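Local coordinates for protein glucose 1-dehydrogenase (Haloferax mediterranei, PDB 2B5W) that catalyses the zinc-dependent oxidation of D-glucose and several other aldose sugars with NADP(+) or NAD(+), preferring NADP(+), and works as a homodimer, at residues P21-T32 / S125-L135; W171-G180 / E241-T250. The protein carries 1 engineered substitution. All coordinates share one frame; numbering follows the deposited sequence.

Contact 1: residues P21-T32 / S125-L135; sequences PEPESGEALVRT and SEFFTSPEKYL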
loop_
_atom_site.group_PDB
_atom_site.type_symbol
_atom_site.label_atom_id
_atom_site.label_comp_id
_atom_site.label_asym_id
_atom_site.label_seq_id
_atom_site.Cartn_x
_atom_site.Cartn_y
_atom_site.Cartn_z
ATOM N N PRO A 21 5.695 38.952 -15.969
ATOM C CA PRO A 21 6.549 38.004 -16.665
ATOM C C PRO A 21 6.238 37.969 -18.165
ATOM O O PRO A 21 5.140 38.337 -18.594
ATOM C CB PRO A 21 6.190 36.687 -15.993
ATOM C CG PRO A 21 4.808 36.859 -15.680
ATOM C CD PRO A 21 4.704 38.254 -15.130
ATOM N N GLU A 22 7.263 37.621 -18.945
ATOM C CA GLU A 22 7.132 37.411 -20.380
ATOM C C GLU A 22 7.319 35.914 -20.650
ATOM O O GLU A 22 8.226 35.271 -20.122
ATOM C CB GLU A 22 8.182 38.236 -21.173
ATOM C CG GLU A 22 8.179 39.724 -20.832
ATOM C CD GLU A 22 9.133 40.542 -21.697
ATOM O OE1 GLU A 22 10.131 39.974 -22.187
ATOM O OE2 GLU A 22 8.878 41.746 -21.883
ATOM N N PRO A 23 6.458 35.334 -21.479
ATOM C CA PRO A 23 6.513 33.906 -21.778
ATOM C C PRO A 23 7.717 33.534 -22.630
ATOM O O PRO A 23 8.019 34.234 -23.597
ATOM C CB PRO A 23 5.230 33.649 -22.562
ATOM C CG PRO A 23 4.836 34.944 -23.096
ATOM C CD PRO A 23 5.365 36.014 -22.175
ATOM N N GLU A 24 8.414 32.491 -22.210
ATOM C CA GLU A 24 9.460 31.844 -22.997
ATOM C C GLU A 24 8.855 30.876 -23.996
ATOM O O GLU A 24 7.659 30.620 -23.987
ATOM C CB GLU A 24 10.445 31.119 -22.077
ATOM C CG GLU A 24 11.088 32.050 -21.062
ATOM C CD GLU A 24 12.419 31.550 -20.538
ATOM O OE1 GLU A 24 12.487 30.376 -20.130
ATOM O OE2 GLU A 24 13.389 32.337 -20.525
ATOM N N SER A 25 9.665 30.337 -24.891
ATOM C CA SER A 25 9.139 29.381 -25.858
ATOM C C SER A 25 8.427 28.237 -25.166
ATOM O O SER A 25 8.939 27.691 -24.181
ATOM C CB SER A 25 10.269 28.779 -26.701
ATOM O OG SER A 25 9.761 27.897 -27.701
ATOM N N GLY A 26 7.284 27.850 -25.718
ATOM C CA GLY A 26 6.496 26.759 -25.173
ATOM C C GLY A 26 5.600 27.186 -24.020
ATOM O O GLY A 26 4.873 26.343 -23.512
ATOM N N GLU A 27 5.674 28.451 -23.627
ATOM C CA GLU A 27 4.869 29.005 -22.523
ATOM C C GLU A 27 3.786 29.972 -23.029
ATOM O O GLU A 27 3.976 30.733 -23.984
ATOM C CB GLU A 27 5.751 29.780 -21.530
ATOM C CG GLU A 27 6.897 28.994 -20.908
ATOM C CD GLU A 27 7.636 29.764 -19.824
ATOM O OE1 GLU A 27 7.689 31.021 -19.875
ATOM O OE2 GLU A 27 8.137 29.084 -18.895
ATOM N N ALA A 28 2.668 30.042 -22.297
ATOM C CA ALA A 28 1.686 31.089 -22.469
ATOM C C ALA A 28 1.681 32.063 -21.288
ATOM O O ALA A 28 2.092 31.737 -20.179
ATOM C CB ALA A 28 0.306 30.498 -22.597
ATOM N N LEU A 29 1.236 33.270 -21.565
ATOM C CA LEU A 29 0.933 34.280 -20.541
ATOM C C LEU A 29 -0.539 34.204 -20.159
ATOM O O LEU A 29 -1.424 34.221 -21.005
ATOM C CB LEU A 29 1.261 35.693 -21.021
ATOM C CG LEU A 29 1.030 36.814 -20.031
ATOM C CD1 LEU A 29 2.026 36.727 -18.898
ATOM C CD2 LEU A 29 1.111 38.180 -20.717
ATOM N N VAL A 30 -0.770 34.129 -18.858
ATOM C CA VAL A 30 -2.086 33.938 -18.267
ATOM C C VAL A 30 -2.395 35.118 -17.350
ATOM O O VAL A 30 -1.576 35.513 -16.507
ATOM C CB VAL A 30 -2.100 32.637 -17.441
ATOM C CG1 VAL A 30 -3.536 32.400 -16.859
ATOM C CG2 VAL A 30 -1.570 31.425 -18.237
ATOM N N ARG A 31 -3.612 35.646 -17.447
ATOM C CA ARG A 31 -4.132 36.592 -16.483
ATOM C C ARG A 31 -4.832 35.822 -15.383
ATOM O O ARG A 31 -5.792 35.100 -15.640
ATOM C CB ARG A 31 -5.109 37.571 -17.131
ATOM C CG ARG A 31 -5.719 38.536 -16.169
ATOM C CD ARG A 31 -6.508 39.687 -16.836
ATOM N NE ARG A 31 -7.387 39.318 -17.961
ATOM C CZ ARG A 31 -8.643 38.947 -17.861
ATOM N NH1 ARG A 31 -9.342 38.734 -18.962
ATOM N NH2 ARG A 31 -9.224 38.777 -16.693
ATOM N N THR A 32 -4.379 36.024 -14.155
ATOM C CA THR A 32 -4.961 35.331 -13.002
ATOM C C THR A 32 -6.385 35.772 -12.727
ATOM O O THR A 32 -6.678 36.972 -12.686
ATOM C CB THR A 32 -4.096 35.574 -11.783
ATOM O OG1 THR A 32 -2.759 35.173 -12.114
ATOM C CG2 THR A 32 -4.539 34.741 -10.617
ATOM N N SER A 125 -0.460 36.530 -8.345
ATOM C CA SER A 125 0.018 37.718 -9.024
ATOM C C SER A 125 -0.969 37.990 -10.127
ATOM O O SER A 125 -1.729 37.106 -10.504
ATOM C CB SER A 125 1.444 37.530 -9.577
ATOM O OG SER A 125 1.561 36.437 -10.465
ATOM N N GLU A 126 -1.002 39.214 -10.657
ATOM C CA GLU A 126 -1.994 39.525 -11.664
ATOM C C GLU A 126 -1.827 38.719 -12.941
ATOM O O GLU A 126 -2.807 38.458 -13.622
ATOM C CB GLU A 126 -2.011 41.038 -11.939
ATOM C CG GLU A 126 -2.461 41.805 -10.708
ATOM C CD GLU A 126 -2.552 43.300 -10.914
ATOM O OE1 GLU A 126 -1.498 43.965 -10.956
ATOM O OE2 GLU A 126 -3.689 43.811 -10.990
ATOM N N PHE A 127 -0.590 38.348 -13.256
ATOM C CA PHE A 127 -0.245 37.532 -14.424
ATOM C C PHE A 127 0.784 36.488 -14.034
ATOM O O PHE A 127 1.566 36.665 -13.102
ATOM C CB PHE A 127 0.323 38.364 -15.578
ATOM C CG PHE A 127 -0.621 39.386 -16.108
ATOM C CD1 PHE A 127 -1.436 39.120 -17.206
ATOM C CD2 PHE A 127 -0.742 40.612 -15.464
ATOM C CE1 PHE A 127 -2.329 40.075 -17.661
ATOM C CE2 PHE A 127 -1.641 41.554 -15.909
ATOM C CZ PHE A 127 -2.428 41.296 -17.009
ATOM N N PHE A 128 0.774 35.370 -14.762
ATOM C CA PHE A 128 1.830 34.383 -14.662
ATOM C C PHE A 128 2.036 33.695 -16.016
ATOM O O PHE A 128 1.164 33.769 -16.895
ATOM C CB PHE A 128 1.561 33.361 -13.529
ATOM C CG PHE A 128 0.361 32.475 -13.734
ATOM C CD1 PHE A 128 -0.893 32.854 -13.257
ATOM C CD2 PHE A 128 0.483 31.272 -14.409
ATOM C CE1 PHE A 128 -2.006 32.022 -13.433
ATOM C CE2 PHE A 128 -0.628 30.431 -14.607
ATOM C CZ PHE A 128 -1.857 30.804 -14.134
ATOM N N THR A 129 3.188 33.057 -16.168
ATOM C CA THR A 129 3.437 32.205 -17.291
ATOM C C THR A 129 3.481 30.762 -16.891
ATOM O O THR A 129 3.714 30.424 -15.740
ATOM C CB THR A 129 4.760 32.576 -17.965
ATOM O OG1 THR A 129 5.838 32.498 -17.010
ATOM C CG2 THR A 129 4.702 34.036 -18.451
ATOM N N SER A 130 3.317 29.875 -17.871
ATOM C CA SER A 130 3.616 28.455 -17.677
ATOM C C SER A 130 3.730 27.753 -19.007
ATOM O O SER A 130 3.090 28.173 -19.970
ATOM C CB SER A 130 2.509 27.717 -16.866
ATOM O OG SER A 130 2.662 27.943 -15.455
ATOM N N PRO A 131 4.547 26.692 -19.061
ATOM C CA PRO A 131 4.578 25.826 -20.241
ATOM C C PRO A 131 3.144 25.398 -20.573
ATOM O O PRO A 131 2.355 25.080 -19.672
ATOM C CB PRO A 131 5.431 24.637 -19.780
ATOM C CG PRO A 131 6.360 25.247 -18.753
ATOM C CD PRO A 131 5.449 26.197 -18.010
ATOM N N GLU A 132 2.794 25.353 -21.850
ATOM C CA GLU A 132 1.474 24.841 -22.214
ATOM C C GLU A 132 1.221 23.423 -21.724
ATOM O O GLU A 132 0.082 23.059 -21.409
ATOM C CB GLU A 132 1.198 24.936 -23.703
ATOM C CG GLU A 132 2.139 24.107 -24.546
ATOM C CD GLU A 132 1.825 24.145 -26.043
ATOM O OE1 GLU A 132 0.635 24.195 -26.399
ATOM O OE2 GLU A 132 2.785 24.143 -26.854
ATOM N N LYS A 133 2.255 22.614 -21.598
ATOM C CA LYS A 133 2.105 21.240 -21.154
ATOM C C LYS A 133 1.651 21.129 -19.697
ATOM O O LYS A 133 1.172 20.089 -19.293
ATOM C CB LYS A 133 3.410 20.466 -21.343
ATOM C CG LYS A 133 4.551 20.920 -20.469
ATOM C CD LYS A 133 5.901 20.308 -20.939
ATOM C CE LYS A 133 5.976 18.828 -20.606
ATOM N NZ LYS A 133 7.269 18.177 -21.047
ATOM N N TYR A 134 1.821 22.211 -18.937
ATOM C CA TYR A 134 1.401 22.296 -17.533
ATOM C C TYR A 134 0.204 23.220 -17.335
ATOM O O TYR A 134 -0.129 23.538 -16.187
ATOM C CB TYR A 134 2.559 22.746 -16.632
ATOM C CG TYR A 134 3.791 21.855 -16.742
ATOM C CD1 TYR A 134 3.670 20.484 -16.741
ATOM C CD2 TYR A 134 5.044 22.398 -16.936
ATOM C CE1 TYR A 134 4.774 19.666 -16.868
ATOM C CE2 TYR A 134 6.151 21.579 -17.059
ATOM C CZ TYR A 134 6.008 20.213 -17.044
ATOM O OH TYR A 134 7.108 19.348 -17.202
ATOM N N LEU A 135 -0.443 23.620 -18.420
ATOM C CA LEU A 135 -1.691 24.378 -18.359
ATOM C C LEU A 135 -2.787 23.434 -18.800
ATOM O O LEU A 135 -2.752 22.916 -19.922
ATOM C CB LEU A 135 -1.663 25.624 -19.253
ATOM C CG LEU A 135 -0.742 26.729 -18.722
ATOM C CD1 LEU A 135 -0.508 27.839 -19.701
ATOM C CD2 LEU A 135 -1.260 27.279 -17.372
#
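Val30 lies over one face of the Phe128 ring, its CB 3.9 Å from the ring centroid and 15° off the normal, a CH-pi contact shifted toward the rim, and its CG1 comes 3.6 Å from Phe128 CZ. The ring is brought back over its own strand pair because Phe128 CG stands between the backbone N and the carbonyl carbon (chi1 65°). At its edge, in plane, sits Thr32 OG1, which donates to Ser125 O at 2.7 Å. Next to Val30, CD1 of Leu135 touches Ala28 CB and Val30 CG2, and Val83 and Pro85 of strand 82-85 pack on this same group. The scaffold is an antiparallel pair within the GroES-like domain of the zinc-containing alcohol dehydrogenases: Val30 and Phe128, like Ala28 and Ser130, are hydrogen-bonded pairs, while Leu29-Thr129 and Arg31-Phe127 are non-hydrogen-bonded. On the sheet face of Leu29 and Arg31, Thr129 CG2 meets Pro23 N (3.7 Å), Pro21 CB and Leu29 CD1. Arg31 CB touches Phe127 CE1 obliquely (3.8 Å) before the chain bends at chi3, letting NH2 bind Thr356 O and Ser355 OG. At the type II turn from Glu24 to Glu27, the extended Glu27 side chain passes Pro131 N with its CG and takes the Glu24 N-H on OE1 at 2.9 Å, from above the carboxylate plane. An alanine in place of Glu27 is likely to leave the Glu24 amide without this acceptor and the turn less firmly fixed. Within the turn, Gly26 O accepts Glu132 N at 2.8 Å, nearly straight at 166°.

Contact 2: residues W171-G180 / E241-T250; sequences WDPSSAFVLG and EQMDFIYEAT. With K (potassium ion), chain E; NAP (NADP nicotinamide-adenine-dinucleotide phosphate), chain I.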
loop_
_atom_site.group_PDB
_atom_site.type_symbol
_atom_site.label_atom_id
_atom_site.label_comp_id
_atom_site.label_asym_id
_atom_site.label_seq_id
_atom_site.Cartn_x
_atom_site.Cartn_y
_atom_site.Cartn_z
ATOM N N TRP A 171 -12.353 -6.033 -5.448
ATOM C CA TRP A 171 -12.612 -5.209 -4.288
ATOM C C TRP A 171 -13.861 -4.384 -4.624
ATOM O O TRP A 171 -13.917 -3.681 -5.641
ATOM C CB TRP A 171 -11.430 -4.278 -4.038
ATOM C CG TRP A 171 -11.466 -3.452 -2.773
ATOM C CD1 TRP A 171 -11.615 -3.894 -1.475
ATOM C CD2 TRP A 171 -11.308 -2.035 -2.689
ATOM N NE1 TRP A 171 -11.577 -2.836 -0.604
ATOM C CE2 TRP A 171 -11.368 -1.680 -1.321
ATOM C CE3 TRP A 171 -11.125 -1.019 -3.638
ATOM C CZ2 TRP A 171 -11.272 -0.376 -0.890
ATOM C CZ3 TRP A 171 -11.018 0.246 -3.208
ATOM C CH2 TRP A 171 -11.077 0.562 -1.842
ATOM N N ASP A 172 -14.851 -4.482 -3.769
ATOM C CA ASP A 172 -16.105 -3.736 -3.973
ATOM C C ASP A 172 -16.492 -3.141 -2.603
ATOM O O ASP A 172 -17.261 -3.740 -1.826
ATOM C CB ASP A 172 -17.179 -4.650 -4.520
ATOM C CG ASP A 172 -18.509 -3.957 -4.684
ATOM O OD1 ASP A 172 -18.565 -2.692 -4.726
ATOM O OD2 ASP A 172 -19.562 -4.623 -4.773
ATOM N N PRO A 173 -15.936 -1.982 -2.303
ATOM C CA PRO A 173 -16.097 -1.381 -0.982
ATOM C C PRO A 173 -17.453 -0.733 -0.774
ATOM O O PRO A 173 -18.103 -0.298 -1.741
ATOM C CB PRO A 173 -15.020 -0.303 -0.965
ATOM C CG PRO A 173 -14.845 0.087 -2.411
ATOM C CD PRO A 173 -15.075 -1.151 -3.167
ATOM N N SER A 174 -17.859 -0.676 0.478
ATOM C CA SER A 174 -19.126 -0.025 0.858
ATOM C C SER A 174 -18.988 1.123 1.821
ATOM O O SER A 174 -19.854 2.001 1.819
ATOM C CB SER A 174 -20.088 -1.054 1.454
ATOM O OG SER A 174 -20.382 -2.015 0.477
ATOM N N SER A 175 -17.962 1.132 2.665
ATOM C CA SER A 175 -17.770 2.186 3.652
ATOM C C SER A 175 -16.512 2.977 3.378
ATOM O O SER A 175 -15.471 2.410 3.022
ATOM C CB SER A 175 -17.759 1.635 5.094
ATOM O OG SER A 175 -16.804 0.580 5.239
ATOM N N ALA A 176 -16.582 4.290 3.610
ATOM C CA ALA A 176 -15.421 5.164 3.498
ATOM C C ALA A 176 -15.379 6.187 4.608
ATOM O O ALA A 176 -16.439 6.664 5.033
ATOM C CB ALA A 176 -15.462 5.858 2.128
ATOM N N PHE A 177 -14.182 6.540 5.065
ATOM C CA PHE A 177 -13.963 7.345 6.266
ATOM C C PHE A 177 -12.842 8.327 5.915
ATOM O O PHE A 177 -11.677 7.946 5.660
ATOM C CB PHE A 177 -13.546 6.395 7.388
ATOM C CG PHE A 177 -13.356 7.006 8.767
ATOM C CD1 PHE A 177 -13.970 8.188 9.131
ATOM C CD2 PHE A 177 -12.643 6.300 9.747
ATOM C CE1 PHE A 177 -13.873 8.689 10.429
ATOM C CE2 PHE A 177 -12.503 6.809 11.029
ATOM C CZ PHE A 177 -13.152 8.007 11.384
ATOM N N VAL A 178 -13.183 9.595 5.910
ATOM C CA VAL A 178 -12.225 10.644 5.666
ATOM C C VAL A 178 -11.805 11.156 7.032
ATOM O O VAL A 178 -12.642 11.493 7.860
ATOM C CB VAL A 178 -12.868 11.807 4.871
ATOM C CG1 VAL A 178 -11.924 12.988 4.772
ATOM C CG2 VAL A 178 -13.339 11.343 3.497
ATOM N N LEU A 179 -10.515 11.202 7.285
ATOM C CA LEU A 179 -10.009 11.760 8.525
ATOM C C LEU A 179 -9.625 13.219 8.286
ATOM O O LEU A 179 -8.713 13.526 7.506
ATOM C CB LEU A 179 -8.791 10.988 9.038
ATOM C CG LEU A 179 -8.884 9.486 9.023
ATOM C CD1 LEU A 179 -7.567 8.878 9.510
ATOM C CD2 LEU A 179 -10.065 8.911 9.741
ATOM N N GLY A 180 -10.309 14.151 8.944
ATOM C CA GLY A 180 -10.046 15.550 8.717
ATOM C C GLY A 180 -11.190 16.292 8.090
ATOM O O GLY A 180 -11.823 15.816 7.122
ATOM N N GLU A 241 -18.566 1.086 12.183
ATOM C CA GLU A 241 -18.244 -0.128 11.435
ATOM C C GLU A 241 -16.804 -0.051 10.922
ATOM O O GLU A 241 -16.174 1.002 10.965
ATOM C CB GLU A 241 -19.177 -0.305 10.236
ATOM C CG GLU A 241 -19.105 0.823 9.209
ATOM C CD GLU A 241 -20.058 0.644 8.047
ATOM O OE1 GLU A 241 -20.118 -0.438 7.422
ATOM O OE2 GLU A 241 -20.810 1.602 7.744
ATOM N N GLN A 242 -16.283 -1.176 10.462
ATOM C CA GLN A 242 -14.973 -1.167 9.813
ATOM C C GLN A 242 -15.097 -0.466 8.476
ATOM O O GLN A 242 -16.114 -0.582 7.795
ATOM C CB GLN A 242 -14.496 -2.591 9.559
ATOM C CG GLN A 242 -14.584 -3.523 10.746
ATOM C CD GLN A 242 -14.203 -4.922 10.336
ATOM O OE1 GLN A 242 -15.020 -5.696 9.840
ATOM N NE2 GLN A 242 -12.953 -5.207 10.461
ATOM N N MET A 243 -14.016 0.184 8.072
ATOM C CA MET A 243 -14.056 1.101 6.932
ATOM C C MET A 243 -13.255 0.483 5.788
ATOM O O MET A 243 -12.049 0.195 5.929
ATOM C CB MET A 243 -13.481 2.448 7.336
ATOM C CG MET A 243 -14.177 3.125 8.528
ATOM S SD MET A 243 -15.850 3.459 8.105
ATOM C CE MET A 243 -16.504 4.007 9.746
ATOM N N ASP A 244 -13.894 0.244 4.653
ATOM C CA ASP A 244 -13.196 -0.302 3.493
ATOM C C ASP A 244 -12.132 0.624 2.947
ATOM O O ASP A 244 -11.085 0.148 2.451
ATOM C CB ASP A 244 -14.161 -0.635 2.398
ATOM C CG ASP A 244 -15.139 -1.685 2.798
ATOM O OD1 ASP A 244 -14.690 -2.781 3.215
ATOM O OD2 ASP A 244 -16.374 -1.507 2.725
ATOM N N PHE A 245 -12.380 1.924 3.017
ATOM C CA PHE A 245 -11.462 2.917 2.484
ATOM C C PHE A 245 -11.308 4.013 3.519
ATOM O O PHE A 245 -12.315 4.504 4.048
ATOM C CB PHE A 245 -11.957 3.532 1.175
ATOM C CG PHE A 245 -11.011 4.533 0.624
ATOM C CD1 PHE A 245 -9.688 4.178 0.369
ATOM C CD2 PHE A 245 -11.370 5.851 0.412
ATOM C CE1 PHE A 245 -8.809 5.090 -0.094
ATOM C CE2 PHE A 245 -10.473 6.750 -0.061
ATOM C CZ PHE A 245 -9.176 6.359 -0.290
ATOM N N ILE A 246 -10.076 4.348 3.859
ATOM C CA ILE A 246 -9.785 5.504 4.698
ATOM C C ILE A 246 -8.902 6.486 3.947
ATOM O O ILE A 246 -7.941 6.093 3.294
ATOM C CB ILE A 246 -9.129 5.040 6.016
ATOM C CG1 ILE A 246 -10.139 4.210 6.803
ATOM C CG2 ILE A 246 -8.625 6.248 6.803
ATOM C CD1 ILE A 246 -9.598 3.622 8.118
ATOM N N TYR A 247 -9.268 7.761 3.989
ATOM C CA TYR A 247 -8.473 8.846 3.450
ATOM C C TYR A 247 -8.065 9.737 4.584
ATOM O O TYR A 247 -8.916 10.381 5.209
ATOM C CB TYR A 247 -9.357 9.626 2.467
ATOM C CG TYR A 247 -8.688 10.667 1.618
ATOM C CD1 TYR A 247 -8.382 11.923 2.132
ATOM C CD2 TYR A 247 -8.407 10.421 0.275
ATOM C CE1 TYR A 247 -7.824 12.905 1.342
ATOM C CE2 TYR A 247 -7.822 11.407 -0.510
ATOM C CZ TYR A 247 -7.533 12.631 0.026
ATOM O OH TYR A 247 -6.973 13.661 -0.718
ATOM N N GLU A 248 -6.774 9.802 4.839
ATOM C CA GLU A 248 -6.235 10.613 5.908
ATOM C C GLU A 248 -5.838 11.999 5.426
ATOM O O GLU A 248 -5.015 12.150 4.547
ATOM C CB GLU A 248 -5.070 9.886 6.562
ATOM C CG GLU A 248 -4.353 10.683 7.635
ATOM C CD GLU A 248 -3.338 11.661 7.091
ATOM O OE1 GLU A 248 -2.505 11.257 6.229
ATOM O OE2 GLU A 248 -3.342 12.854 7.478
ATOM N N ALA A 249 -6.425 13.025 6.036
ATOM C CA ALA A 249 -6.181 14.416 5.696
ATOM C C ALA A 249 -6.165 15.298 6.958
ATOM O O ALA A 249 -6.785 16.363 6.988
ATOM C CB ALA A 249 -7.222 14.894 4.710
ATOM N N THR A 250 -5.495 14.811 7.998
ATOM C CA THR A 250 -5.326 15.564 9.230
ATOM C C THR A 250 -3.903 16.005 9.473
ATOM O O THR A 250 -3.655 16.971 10.194
ATOM C CB THR A 250 -5.736 14.734 10.450
ATOM O OG1 THR A 250 -4.988 13.507 10.477
ATOM C CG2 THR A 250 -7.184 14.366 10.421
HETATM K K K E . -19.877 -0.520 -3.699
HETATM P PA NAP I . -6.314 21.762 7.363
HETATM O O1A NAP I . -5.336 22.184 8.352
HETATM O O2A NAP I . -7.232 22.898 6.890
HETATM O O5B NAP I . -7.241 20.617 7.926
HETATM C C5B NAP I . -6.816 19.609 8.804
HETATM C C4B NAP I . -8.063 19.339 9.617
HETATM O O4B NAP I . -7.832 18.174 10.378
HETATM C C3B NAP I . -8.428 20.479 10.587
HETATM O O3B NAP I . -9.731 20.994 10.367
HETATM C C2B NAP I . -8.292 19.835 11.968
HETATM O O2B NAP I . -9.306 20.189 12.894
HETATM C C1B NAP I . -8.393 18.360 11.659
HETATM N N9A NAP I . -7.653 17.566 12.621
HETATM C C8A NAP I . -6.310 17.650 12.901
HETATM N N7A NAP I . -6.020 16.746 13.857
HETATM C C5A NAP I . -7.187 16.117 14.223
HETATM C C6A NAP I . -7.510 15.119 15.148
HETATM N N6A NAP I . -6.601 14.586 15.991
HETATM N N1A NAP I . -8.813 14.693 15.255
HETATM C C2A NAP I . -9.802 15.212 14.446
HETATM N N3A NAP I . -9.500 16.204 13.528
HETATM C C4A NAP I . -8.218 16.629 13.413
HETATM O O3 NAP I . -5.598 21.289 6.021
HETATM P PN NAP I . -6.194 20.879 4.572
HETATM O O1N NAP I . -7.515 20.195 4.678
HETATM O O2N NAP I . -6.002 21.960 3.554
HETATM O O5D NAP I . -5.040 19.777 4.482
HETATM C C5D NAP I . -5.155 18.552 5.179
HETATM C C4D NAP I . -3.807 17.837 5.241
HETATM O O4D NAP I . -3.438 17.476 3.907
HETATM C C3D NAP I . -2.669 18.700 5.791
HETATM O O3D NAP I . -1.829 17.946 6.642
HETATM C C2D NAP I . -1.940 19.146 4.528
HETATM O O2D NAP I . -0.601 19.525 4.711
HETATM C C1D NAP I . -2.102 17.907 3.647
HETATM N N1N NAP I . -2.063 18.130 2.197
HETATM C C2N NAP I . -1.304 17.239 1.503
HETATM C C3N NAP I . -1.273 17.300 0.139
HETATM C C7N NAP I . -0.560 16.171 -0.546
HETATM O O7N NAP I . -0.398 16.412 -1.907
HETATM N N7N NAP I . -0.154 15.083 0.165
HETATM C C4N NAP I . -1.969 18.284 -0.575
HETATM C C5N NAP I . -2.748 19.179 0.146
HETATM C C6N NAP I . -2.813 19.079 1.543
HETATM P P2B NAP I . -9.143 21.480 13.917
HETATM O O1X NAP I . -9.132 22.730 13.203
HETATM O O2X NAP I . -10.357 21.312 14.853
HETATM O O3X NAP I . -7.844 21.317 14.713
#
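Trp171 presents an edge to residues 241-250: Asp244 O lies in the ring plane, 3.4 Å from CZ2, while Pro173 CG sits over one face of the indole. The Phe177 ring has Leu179 CD2 above the centre of one face, and Met243 approaches obliquely: its CG is 3.7 Å from ring atom CD2 of Phe177 and its SD 5.2 Å from the centroid, a Met-aromatic contact. With CG of Phe177 opposite its own backbone N (chi1 -176°), the ring lies beside Met243 and Leu179, and Tyr203 and Leu205 of strand 201-206 pack against it. Ala176 CB meets the edge of the Phe245 ring on the reverse face of the sheet, where Leu192 of helix 183-194 touches Phe245.

The two strands are the first and fourth of a six-stranded parallel sheet in order 3-2-1-4-5-6, the Rossmann arrangement; at 11° between axes they share a ladder running from Phe245 N-Ser175 O to Ala249 N-Leu179 O. Their C-terminal ends lie at NADP: Ala249 O is 3.3 Å from C5D on the nicotinamide side, and Gly180, which opens a GxGxxG pattern consistent with dinucleotide binding, lies near the adenosine ribose. Glu248, on the face of the sheet it shares with Leu179, uses OE1 for Gly273 N and for His288 NE2 of the second subunit.

Where the ladder begins, Asp244 OD2 accepts two amides: Ser174 N from above the carboxylate plane at 2.8 Å, and Ser175 N on the anti side at 3.1 Å. Ser175 OG, placed between backbone N and carbonyl carbon, relays further: it donates to a lone pair of Gln242 O and accepts Asp244 N at 3.0 Å. Just upstream, Asp172 OD1 and Pro173 O bind potassium, whose other ligands are the carbonyl oxygens of Lys197 and Gly198.

Overall arrangement
Starting at the N terminus, the chain enters contact 1 at residues 21-32 and returns at 125-135, closing a loop of 92 residues that includes the zinc ligands Cys38, an engineered residue, His63 and Glu64. Only then does contact 2 open at 171-180; a further 60 residues, with strands 201-206 and 224-227, pass before 241-250 closes it. The two loops therefore run in series, neither nested nor crossed. Contact 1 joins strands of the GroES-like domain, contact 2 the middle of the nucleotide-binding sheet. Their centres lie 38 Å apart on opposite sides of the chain's centre, with nearest atoms about 20 Å apart.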